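Local coordinates for uncharacterized protein (Streptococcus pneumoniae, PDB 3LFT) that binds L-tryptophan between two domains and probably serves as the substrate-binding component of an ABC transporter, at residues N63-A74 / L84-T92; I19-E30 / H237-V248. One frame throughout, in Å; residues are numbered along the deposited sequence. Where two conformers were deposited one is given.

Contact 1: N63-A74 / L84-T92. With TRP (tryptophan), chain C.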
loop_
_atom_site.group_PDB
_atom_site.type_symbol
_atom_site.label_atom_id
_atom_site.label_comp_id
_atom_site.label_asym_id
_atom_site.label_seq_id
_atom_site.Cartn_x
_atom_site.Cartn_y
_atom_site.Cartn_z
ATOM N N ASN A 63 -0.505 11.952 -23.584
ATOM C CA ASN A 63 -0.012 12.305 -22.260
ATOM C C ASN A 63 1.500 12.435 -22.276
ATOM O O ASN A 63 2.186 11.691 -22.995
ATOM C CB ASN A 63 -0.464 11.253 -21.247
ATOM C CG ASN A 63 -1.974 11.281 -21.016
ATOM O OD1 ASN A 63 -2.673 10.251 -21.101
ATOM N ND2 ASN A 63 -2.489 12.461 -20.785
ATOM N N ASP A 64 2.013 13.389 -21.495
ATOM C CA ASP A 64 3.461 13.568 -21.333
ATOM C C ASP A 64 4.064 12.440 -20.501
ATOM O O ASP A 64 5.246 12.113 -20.630
ATOM C CB ASP A 64 3.764 14.872 -20.603
ATOM C CG ASP A 64 3.349 16.093 -21.373
ATOM O OD1 ASP A 64 3.482 16.108 -22.611
ATOM O OD2 ASP A 64 2.930 17.057 -20.707
ATOM N N LEU A 65 3.265 11.909 -19.576
ATOM C CA LEU A 65 3.658 10.777 -18.727
ATOM C C LEU A 65 2.391 10.180 -18.150
ATOM O O LEU A 65 1.311 10.784 -18.228
ATOM C CB LEU A 65 4.636 11.185 -17.603
ATOM C CG LEU A 65 4.214 12.281 -16.609
ATOM C CD1 LEU A 65 3.233 11.774 -15.539
ATOM C CD2 LEU A 65 5.459 12.856 -15.940
ATOM N N VAL A 66 2.517 8.985 -17.571
ATOM C CA VAL A 66 1.414 8.356 -16.872
ATOM C C VAL A 66 1.847 7.991 -15.454
ATOM O O VAL A 66 3.049 7.822 -15.176
ATOM C CB VAL A 66 0.877 7.113 -17.643
ATOM C CG1 VAL A 66 0.227 7.531 -18.959
ATOM C CG2 VAL A 66 1.998 6.139 -17.916
ATOM N N VAL A 67 0.854 7.847 -14.581
ATOM C CA VAL A 67 1.061 7.606 -13.154
ATOM C C VAL A 67 0.232 6.412 -12.750
ATOM O O VAL A 67 -0.968 6.391 -13.036
ATOM C CB VAL A 67 0.596 8.830 -12.307
ATOM C CG1 VAL A 67 0.907 8.611 -10.823
ATOM C CG2 VAL A 67 1.265 10.124 -12.801
ATOM N N GLY A 68 0.854 5.428 -12.113
ATOM C CA GLY A 68 0.128 4.263 -11.625
ATOM C C GLY A 68 0.093 4.250 -10.116
ATOM O O GLY A 68 1.142 4.159 -9.464
ATOM N N ILE A 69 -1.112 4.361 -9.562
ATOM C CA ILE A 69 -1.304 4.303 -8.103
ATOM C C ILE A 69 -1.577 2.862 -7.716
ATOM O O ILE A 69 -2.607 2.299 -8.101
ATOM C CB ILE A 69 -2.465 5.227 -7.610
ATOM C CG1 ILE A 69 -2.320 6.641 -8.185
ATOM C CG2 ILE A 69 -2.467 5.244 -6.070
ATOM C CD1 ILE A 69 -3.444 7.622 -7.771
ATOM N N ALA A 70 -0.604 2.296 -6.988
ATOM C CA ALA A 70 -0.528 0.889 -6.547
ATOM C C ALA A 70 0.125 0.020 -7.616
ATOM O O ALA A 70 0.083 0.323 -8.818
ATOM C CB ALA A 70 -1.905 0.318 -6.093
ATOM N N THR A 71 0.743 -1.055 -7.162
ATOM C CA THR A 71 1.566 -1.919 -7.989
ATOM C C THR A 71 0.857 -2.439 -9.260
ATOM O O THR A 71 1.426 -2.319 -10.338
ATOM C CB THR A 71 2.197 -3.054 -7.126
ATOM O OG1 THR A 71 3.158 -2.477 -6.246
ATOM C CG2 THR A 71 2.900 -4.101 -7.978
ATOM N N PRO A 72 -0.386 -2.944 -9.154
ATOM C CA PRO A 72 -0.983 -3.442 -10.412
ATOM C C PRO A 72 -1.201 -2.350 -11.458
ATOM O O PRO A 72 -1.145 -2.634 -12.659
ATOM C CB PRO A 72 -2.312 -4.035 -9.960
ATOM C CG PRO A 72 -2.043 -4.432 -8.513
ATOM C CD PRO A 72 -1.203 -3.296 -7.977
ATOM N N ALA A 73 -1.459 -1.118 -11.025
ATOM C CA ALA A 73 -1.628 -0.023 -11.975
ATOM C C ALA A 73 -0.310 0.359 -12.629
ATOM O O ALA A 73 -0.247 0.522 -13.840
ATOM C CB ALA A 73 -2.270 1.177 -11.324
ATOM N N ALA A 74 0.752 0.490 -11.839
ATOM C CA ALA A 74 2.056 0.798 -12.405
ATOM C C ALA A 74 2.512 -0.325 -13.333
ATOM O O ALA A 74 3.072 -0.039 -14.378
ATOM C CB ALA A 74 3.084 1.033 -11.298
ATOM N N LEU A 84 7.242 5.930 -22.859
ATOM C CA LEU A 84 6.605 7.043 -22.164
ATOM C C LEU A 84 6.938 6.941 -20.664
ATOM O O LEU A 84 6.852 5.853 -20.109
ATOM C CB LEU A 84 5.088 6.976 -22.376
ATOM C CG LEU A 84 4.283 8.150 -21.834
ATOM C CD1 LEU A 84 4.548 9.407 -22.640
ATOM C CD2 LEU A 84 2.798 7.803 -21.828
ATOM N N PRO A 85 7.276 8.065 -19.993
ATOM C CA PRO A 85 7.531 7.940 -18.545
ATOM C C PRO A 85 6.339 7.409 -17.751
ATOM O O PRO A 85 5.193 7.851 -17.943
ATOM C CB PRO A 85 7.851 9.371 -18.120
ATOM C CG PRO A 85 8.386 10.030 -19.355
ATOM C CD PRO A 85 7.572 9.427 -20.481
ATOM N N VAL A 86 6.627 6.466 -16.861
ATOM C CA VAL A 86 5.658 5.883 -15.954
ATOM C C VAL A 86 6.116 6.195 -14.527
ATOM O O VAL A 86 7.225 5.853 -14.131
ATOM C CB VAL A 86 5.571 4.369 -16.148
ATOM C CG1 VAL A 86 4.625 3.736 -15.112
ATOM C CG2 VAL A 86 5.120 4.029 -17.585
ATOM N N ILE A 87 5.251 6.866 -13.776
ATOM C CA ILE A 87 5.578 7.234 -12.408
ATOM C C ILE A 87 4.804 6.338 -11.448
ATOM O O ILE A 87 3.566 6.311 -11.474
ATOM C CB ILE A 87 5.234 8.719 -12.122
ATOM C CG1 ILE A 87 5.825 9.659 -13.183
ATOM C CG2 ILE A 87 5.706 9.112 -10.723
ATOM C CD1 ILE A 87 7.327 9.537 -13.471
HETATM N N MSE A 88 5.536 5.606 -10.615
HETATM C CA MSE A 88 4.954 4.781 -9.581
HETATM C C MSE A 88 4.492 5.638 -8.407
HETATM O O MSE A 88 5.271 6.442 -7.879
HETATM C CB MSE A 88 6.007 3.815 -9.036
HETATM C CG MSE A 88 6.634 2.875 -10.079
HETATM SE SE MSE A 88 7.993 1.700 -9.310
HETATM C CE MSE A 88 9.225 3.017 -8.603
ATOM N N ALA A 89 3.222 5.471 -8.012
ATOM C CA ALA A 89 2.728 6.113 -6.790
ATOM C C ALA A 89 2.443 5.042 -5.743
ATOM O O ALA A 89 1.372 4.390 -5.770
ATOM C CB ALA A 89 1.483 6.909 -7.087
ATOM N N ALA A 90 3.401 4.877 -4.831
ATOM C CA ALA A 90 3.306 3.922 -3.721
ATOM C C ALA A 90 3.323 2.465 -4.182
ATOM O O ALA A 90 2.354 1.715 -4.018
ATOM C CB ALA A 90 2.088 4.226 -2.824
ATOM N N ILE A 91 4.467 2.061 -4.744
ATOM C CA ILE A 91 4.722 0.670 -5.138
ATOM C C ILE A 91 5.669 0.117 -4.068
ATOM O O ILE A 91 6.794 0.589 -3.904
ATOM C CB ILE A 91 5.377 0.625 -6.535
ATOM C CG1 ILE A 91 4.316 0.737 -7.647
ATOM C CG2 ILE A 91 6.148 -0.683 -6.754
ATOM C CD1 ILE A 91 3.224 1.804 -7.485
ATOM N N THR A 92 5.208 -0.891 -3.332
ATOM C CA THR A 92 5.957 -1.365 -2.159
ATOM C C THR A 92 7.312 -1.989 -2.502
ATOM O O THR A 92 8.297 -1.792 -1.792
ATOM C CB THR A 92 5.073 -2.309 -1.315
ATOM O OG1 THR A 92 4.045 -1.525 -0.704
ATOM C CG2 THR A 92 5.827 -3.102 -0.255
HETATM N N TRP C . 1.921 -0.003 -1.793
HETATM C CA TRP C . 0.761 -0.724 -2.395
HETATM C C TRP C . 1.188 -1.427 -3.642
HETATM O O TRP C . 0.351 -1.761 -4.485
HETATM C CB TRP C . -0.384 0.266 -2.662
HETATM C CG TRP C . -0.865 0.913 -1.388
HETATM C CD1 TRP C . -0.547 2.181 -0.902
HETATM C CD2 TRP C . -1.749 0.302 -0.389
HETATM N NE1 TRP C . -1.175 2.383 0.304
HETATM C CE2 TRP C . -1.881 1.311 0.666
HETATM C CE3 TRP C . -2.351 -0.931 -0.306
HETATM C CZ2 TRP C . -2.662 1.005 1.766
HETATM C CZ3 TRP C . -3.124 -1.209 0.817
HETATM C CH2 TRP C . -3.272 -0.239 1.828
HETATM O OXT TRP C . 2.391 -1.670 -3.818
#
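Val66 and Gly68 of strand 65-69 are paired in parallel with strand 86-89 through a ladder of backbone hydrogen bonds. Val66 N gives to Pro85 O, and Val66 O accepts from Ile87 N at 2.8 Å. Gly68 repeats the pattern, giving to Ile87 O and accepting from Ala89 N. The ladder ends where Ala70 N meets Ala89 O at 3.1 Å.

Apolar contacts line both faces of the pair. On one face Val66 CG2 lies 3.8 Å from Val86 CG2. Its other methyl, CG1, sits beside the backbone N (chi1 -67°) and meets Leu84 CD2, the two side chains crossing at about a right angle. On the other face Val67 CG1 and Ile69 CG1 both touch the methyl of Ala89. Helix 236-251 packs over Val67 and Ala89 on this face, and helix 14-29 over Ile69.

The segments belong to a right-handed beta-alpha-beta unit in the six-stranded parallel sheet of one domain of a periplasmic-binding-protein fold. Helix 71-80 is the crossover. Its Ala74 CB rests on Ile91 CG1 at 3.9 Å. Gly68, without a side chain, lies close under the start of this helix, near Ala74 N.

Polar contacts to the bound tryptophan gather at the C-terminal ends of the strands. Thr71 N, at the first turn of the helix, gives a nearly straight bond to ligand O (2.8 Å, 176°). Thr71 OG1 and Thr92 N both give to ligand OXT, the hydroxyl at 2.7 Å. The ligand N gives to Ala90 O and to Thr92 OG1, each at 2.8 Å. Asp115, Asn196 and Gln236 add further bonds to the ligand.

Contact 2: I19-E30 / H237-V248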
loop_
_atom_site.group_PDB
_atom_site.type_symbol
_atom_site.label_atom_id
_atom_site.label_comp_id
_atom_site.label_asym_id
_atom_site.label_seq_id
_atom_site.Cartn_x
_atom_site.Cartn_y
_atom_site.Cartn_z
ATOM N N ILE A 19 -3.568 9.117 -1.288
ATOM C CA ILE A 19 -2.397 9.271 -2.142
ATOM C C ILE A 19 -2.719 10.168 -3.343
ATOM O O ILE A 19 -1.943 11.085 -3.658
ATOM C CB ILE A 19 -1.851 7.902 -2.578
ATOM C CG1 ILE A 19 -1.301 7.175 -1.345
ATOM C CG2 ILE A 19 -0.780 8.057 -3.669
ATOM C CD1 ILE A 19 -1.022 5.717 -1.628
ATOM N N TYR A 20 -3.856 9.937 -3.999
ATOM C CA TYR A 20 -4.205 10.766 -5.138
ATOM C C TYR A 20 -4.404 12.234 -4.730
ATOM O O TYR A 20 -3.978 13.145 -5.454
ATOM C CB TYR A 20 -5.413 10.202 -5.912
ATOM C CG TYR A 20 -5.764 11.001 -7.155
ATOM C CD1 TYR A 20 -7.071 11.443 -7.375
ATOM C CD2 TYR A 20 -4.784 11.335 -8.085
ATOM C CE1 TYR A 20 -7.387 12.177 -8.524
ATOM C CE2 TYR A 20 -5.094 12.082 -9.217
ATOM C CZ TYR A 20 -6.379 12.489 -9.417
ATOM O OH TYR A 20 -6.673 13.223 -10.551
ATOM N N LYS A 21 -5.037 12.479 -3.582
ATOM C CA LYS A 21 -5.173 13.837 -3.059
ATOM C C LYS A 21 -3.783 14.454 -2.898
ATOM O O LYS A 21 -3.545 15.606 -3.292
ATOM C CB LYS A 21 -5.937 13.826 -1.727
ATOM C CG LYS A 21 -5.692 15.031 -0.814
ATOM C CD LYS A 21 -6.491 16.257 -1.223
ATOM C CE LYS A 21 -6.192 17.414 -0.284
ATOM N NZ LYS A 21 -5.644 16.935 1.022
ATOM N N GLY A 22 -2.856 13.684 -2.315
ATOM C CA GLY A 22 -1.460 14.126 -2.163
ATOM C C GLY A 22 -0.790 14.454 -3.487
ATOM O O GLY A 22 -0.094 15.460 -3.598
ATOM N N ILE A 23 -1.021 13.626 -4.508
ATOM C CA ILE A 23 -0.488 13.910 -5.844
ATOM C C ILE A 23 -0.955 15.281 -6.323
ATOM O O ILE A 23 -0.146 16.100 -6.784
ATOM C CB ILE A 23 -0.877 12.797 -6.854
ATOM C CG1 ILE A 23 -0.112 11.502 -6.551
ATOM C CG2 ILE A 23 -0.655 13.275 -8.323
ATOM C CD1 ILE A 23 -0.652 10.279 -7.289
ATOM N N GLN A 24 -2.263 15.511 -6.233
ATOM C CA GLN A 24 -2.831 16.783 -6.653
ATOM C C GLN A 24 -2.257 17.939 -5.847
ATOM O O GLN A 24 -1.969 18.986 -6.423
ATOM C CB GLN A 24 -4.345 16.750 -6.504
ATOM C CG GLN A 24 -5.033 15.787 -7.458
ATOM C CD GLN A 24 -6.509 15.643 -7.163
ATOM O OE1 GLN A 24 -7.366 16.066 -7.950
ATOM N NE2 GLN A 24 -6.827 15.030 -6.029
ATOM N N ASP A 25 -2.070 17.750 -4.541
ATOM C CA ASP A 25 -1.520 18.823 -3.711
ATOM C C ASP A 25 -0.087 19.106 -4.126
ATOM O O ASP A 25 0.305 20.266 -4.174
ATOM C CB ASP A 25 -1.566 18.432 -2.236
ATOM C CG ASP A 25 -2.982 18.368 -1.686
ATOM O OD1 ASP A 25 -3.934 18.903 -2.317
ATOM O OD2 ASP A 25 -3.125 17.800 -0.582
ATOM N N GLY A 26 0.694 18.062 -4.419
ATOM C CA GLY A 26 2.114 18.258 -4.768
ATOM C C GLY A 26 2.255 18.940 -6.111
ATOM O O GLY A 26 3.078 19.836 -6.279
ATOM N N LEU A 27 1.439 18.527 -7.082
ATOM C CA LEU A 27 1.362 19.235 -8.370
ATOM C C LEU A 27 1.004 20.704 -8.207
ATOM O O LEU A 27 1.636 21.574 -8.795
ATOM C CB LEU A 27 0.326 18.591 -9.290
ATOM C CG LEU A 27 0.702 17.214 -9.829
ATOM C CD1 LEU A 27 -0.518 16.565 -10.452
ATOM C CD2 LEU A 27 1.825 17.352 -10.836
ATOM N N ALA A 28 -0.029 20.974 -7.415
ATOM C CA ALA A 28 -0.510 22.338 -7.241
ATOM C C ALA A 28 0.550 23.231 -6.593
ATOM O O ALA A 28 0.708 24.400 -6.973
ATOM C CB ALA A 28 -1.787 22.330 -6.435
ATOM N N GLU A 29 1.301 22.688 -5.637
ATOM C CA GLU A 29 2.357 23.442 -4.953
ATOM C C GLU A 29 3.429 23.931 -5.936
ATOM O O GLU A 29 4.048 24.973 -5.733
ATOM C CB GLU A 29 2.962 22.568 -3.841
ATOM C CG GLU A 29 4.015 23.220 -2.963
ATOM C CD GLU A 29 4.642 22.224 -1.997
ATOM O OE1 GLU A 29 5.742 22.501 -1.486
ATOM O OE2 GLU A 29 4.046 21.154 -1.753
ATOM N N GLU A 30 3.618 23.171 -7.008
ATOM C CA GLU A 30 4.599 23.498 -8.045
ATOM C C GLU A 30 4.007 24.324 -9.192
ATOM O O GLU A 30 4.706 24.632 -10.163
ATOM C CB GLU A 30 5.242 22.210 -8.592
ATOM C CG GLU A 30 6.014 21.378 -7.563
ATOM C CD GLU A 30 7.105 22.174 -6.877
ATOM O OE1 GLU A 30 7.728 23.038 -7.528
ATOM O OE2 GLU A 30 7.327 21.928 -5.678
ATOM N N HIS A 237 -0.668 10.639 2.698
ATOM C CA HIS A 237 -0.605 11.943 2.048
ATOM C C HIS A 237 0.833 12.320 1.653
ATOM O O HIS A 237 1.067 12.847 0.557
ATOM C CB HIS A 237 -1.298 13.005 2.896
ATOM C CG HIS A 237 -1.274 14.362 2.277
ATOM N ND1 HIS A 237 -2.147 14.750 1.282
ATOM C CD2 HIS A 237 -0.453 15.411 2.490
ATOM C CE1 HIS A 237 -1.875 15.994 0.923
ATOM N NE2 HIS A 237 -0.850 16.414 1.638
ATOM N N ASP A 238 1.802 12.031 2.530
ATOM C CA ASP A 238 3.230 12.249 2.195
ATOM C C ASP A 238 3.665 11.487 0.939
ATOM O O ASP A 238 4.419 12.011 0.111
ATOM C CB ASP A 238 4.148 11.887 3.373
ATOM C CG ASP A 238 4.103 12.891 4.517
ATOM O OD1 ASP A 238 3.619 14.024 4.338
ATOM O OD2 ASP A 238 4.579 12.519 5.611
ATOM N N LEU A 239 3.206 10.248 0.808
ATOM C CA LEU A 239 3.502 9.460 -0.398
ATOM C C LEU A 239 2.982 10.146 -1.636
ATOM O O LEU A 239 3.669 10.224 -2.670
ATOM C CB LEU A 239 2.915 8.051 -0.317
ATOM C CG LEU A 239 3.525 7.125 0.742
ATOM C CD1 LEU A 239 2.642 5.898 0.901
ATOM C CD2 LEU A 239 4.963 6.756 0.373
ATOM N N GLY A 240 1.763 10.668 -1.547
ATOM C CA GLY A 240 1.177 11.320 -2.719
ATOM C C GLY A 240 1.885 12.620 -3.060
ATOM O O GLY A 240 2.168 12.890 -4.232
ATOM N N VAL A 241 2.177 13.450 -2.059
ATOM C CA VAL A 241 2.896 14.704 -2.340
ATOM C C VAL A 241 4.248 14.427 -2.980
ATOM O O VAL A 241 4.631 15.075 -3.963
ATOM C CB VAL A 241 3.066 15.556 -1.060
ATOM C CG1 VAL A 241 3.928 16.797 -1.317
ATOM C CG2 VAL A 241 1.703 15.978 -0.542
ATOM N N ALA A 242 4.963 13.433 -2.464
ATOM C CA ALA A 242 6.276 13.107 -3.013
ATOM C C ALA A 242 6.155 12.620 -4.455
ATOM O O ALA A 242 6.994 12.932 -5.299
ATOM C CB ALA A 242 6.963 12.048 -2.145
ATOM N N THR A 243 5.079 11.884 -4.749
ATOM C CA THR A 243 4.826 11.452 -6.111
ATOM C C THR A 243 4.552 12.674 -6.991
ATOM O O THR A 243 5.075 12.770 -8.107
ATOM C CB THR A 243 3.632 10.499 -6.179
ATOM O OG1 THR A 243 3.871 9.340 -5.370
ATOM C CG2 THR A 243 3.370 10.050 -7.607
ATOM N N GLY A 244 3.731 13.605 -6.497
ATOM C CA GLY A 244 3.475 14.848 -7.250
ATOM C C GLY A 244 4.754 15.572 -7.618
ATOM O O GLY A 244 4.924 16.049 -8.755
ATOM N N LYS A 245 5.649 15.700 -6.653
ATOM C CA LYS A 245 6.906 16.363 -6.928
ATOM C C LYS A 245 7.768 15.645 -7.938
ATOM O O LYS A 245 8.415 16.302 -8.757
ATOM C CB LYS A 245 7.651 16.633 -5.634
ATOM C CG LYS A 245 6.917 17.715 -4.856
ATOM C CD LYS A 245 7.540 18.054 -3.528
ATOM C CE LYS A 245 6.716 19.136 -2.841
ATOM N NZ LYS A 245 6.743 20.435 -3.568
HETATM N N MSE A 246 7.774 14.312 -7.937
HETATM C CA MSE A 246 8.523 13.553 -8.957
HETATM C C MSE A 246 7.874 13.683 -10.330
HETATM O O MSE A 246 8.598 13.756 -11.323
HETATM C CB MSE A 246 8.678 12.081 -8.565
HETATM C CG MSE A 246 9.519 11.930 -7.303
HETATM SE SE MSE A 246 9.953 10.092 -6.921
HETATM C CE MSE A 246 11.324 9.846 -8.272
ATOM N N ILE A 247 6.545 13.755 -10.397
ATOM C CA ILE A 247 5.890 13.991 -11.677
ATOM C C ILE A 247 6.406 15.309 -12.256
ATOM O O ILE A 247 6.723 15.378 -13.446
ATOM C CB ILE A 247 4.372 14.060 -11.482
ATOM C CG1 ILE A 247 3.818 12.670 -11.151
ATOM C CG2 ILE A 247 3.694 14.601 -12.731
ATOM C CD1 ILE A 247 2.388 12.713 -10.602
ATOM N N VAL A 248 6.483 16.350 -11.430
ATOM C CA VAL A 248 6.954 17.641 -11.907
ATOM C C VAL A 248 8.403 17.544 -12.367
ATOM O O VAL A 248 8.763 18.109 -13.413
ATOM C CB VAL A 248 6.767 18.717 -10.826
ATOM C CG1 VAL A 248 7.472 20.019 -11.200
ATOM C CG2 VAL A 248 5.268 18.955 -10.606
#
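Gly22 and Gly240 bring the two helices almost into backbone contact, their CA atoms 3.9 Å apart. Gly26 and Gly244 extend this strip by one turn. All four glycines face the other helix, whose backbone lies directly against them. The absence of side chains lets the axes approach to 6.3 Å. Three CA-H...O contacts line the seam: Gly240 CA to Ile19 O, Val241 CA to Gly22 O and Ile23 CA to Gly240 O, each 3.3 Å.

This is a glycine-mediated helix crossing at -42°, with a GxxxG pattern on each helix. It joins helix 14-29 to helix 236-251 on one side of the parallel sheet. Beside the glycines, Ile23 is a knob in a hole formed by Gly240, Thr243, Gly244 and Ile247. Its CG2 branch, anti to the backbone N, meets Ile247 CD1 at 3.8 Å. Leu27 CD2 reaches both Ile247 CG2 and Val248 CG2.

The outer side is looser and polar. There Lys245 bends at its last torsion (chi4 -66°), placing NZ between two carboxylates. It forms salt bridges to Glu30 OE2 at 2.6 Å and Glu29 OE1 at 3.1 Å. Glu30 also lays its CB against Val248 CG2. At the other end of this side, the His237 ring packs beside Gly22 CA.

The two contacts lie in the same domain, their centres about 13 Å apart, and touch directly. Helices 14-29 and 236-251 of contact 2 pack on the sheet face that carries Val67, Ile69 and Ala89 of contact 1. Ile247 CD1 is 3.6 Å from Val67 CG2, and Thr243 CG2 is 3.7 Å from Ala89 CB. Tyr20 CB meets Ile69 CD1, also at 3.7 Å. Both contacts reach the tryptophan pocket. Contact 1 supplies five of the hydrogen bonds to the amino and carboxylate groups, while contact 2 brings the side chain of Ile19 to about 4 Å from the ligand. Ile19 CD1 also packs on Ala90 CB, 3.7 Å away.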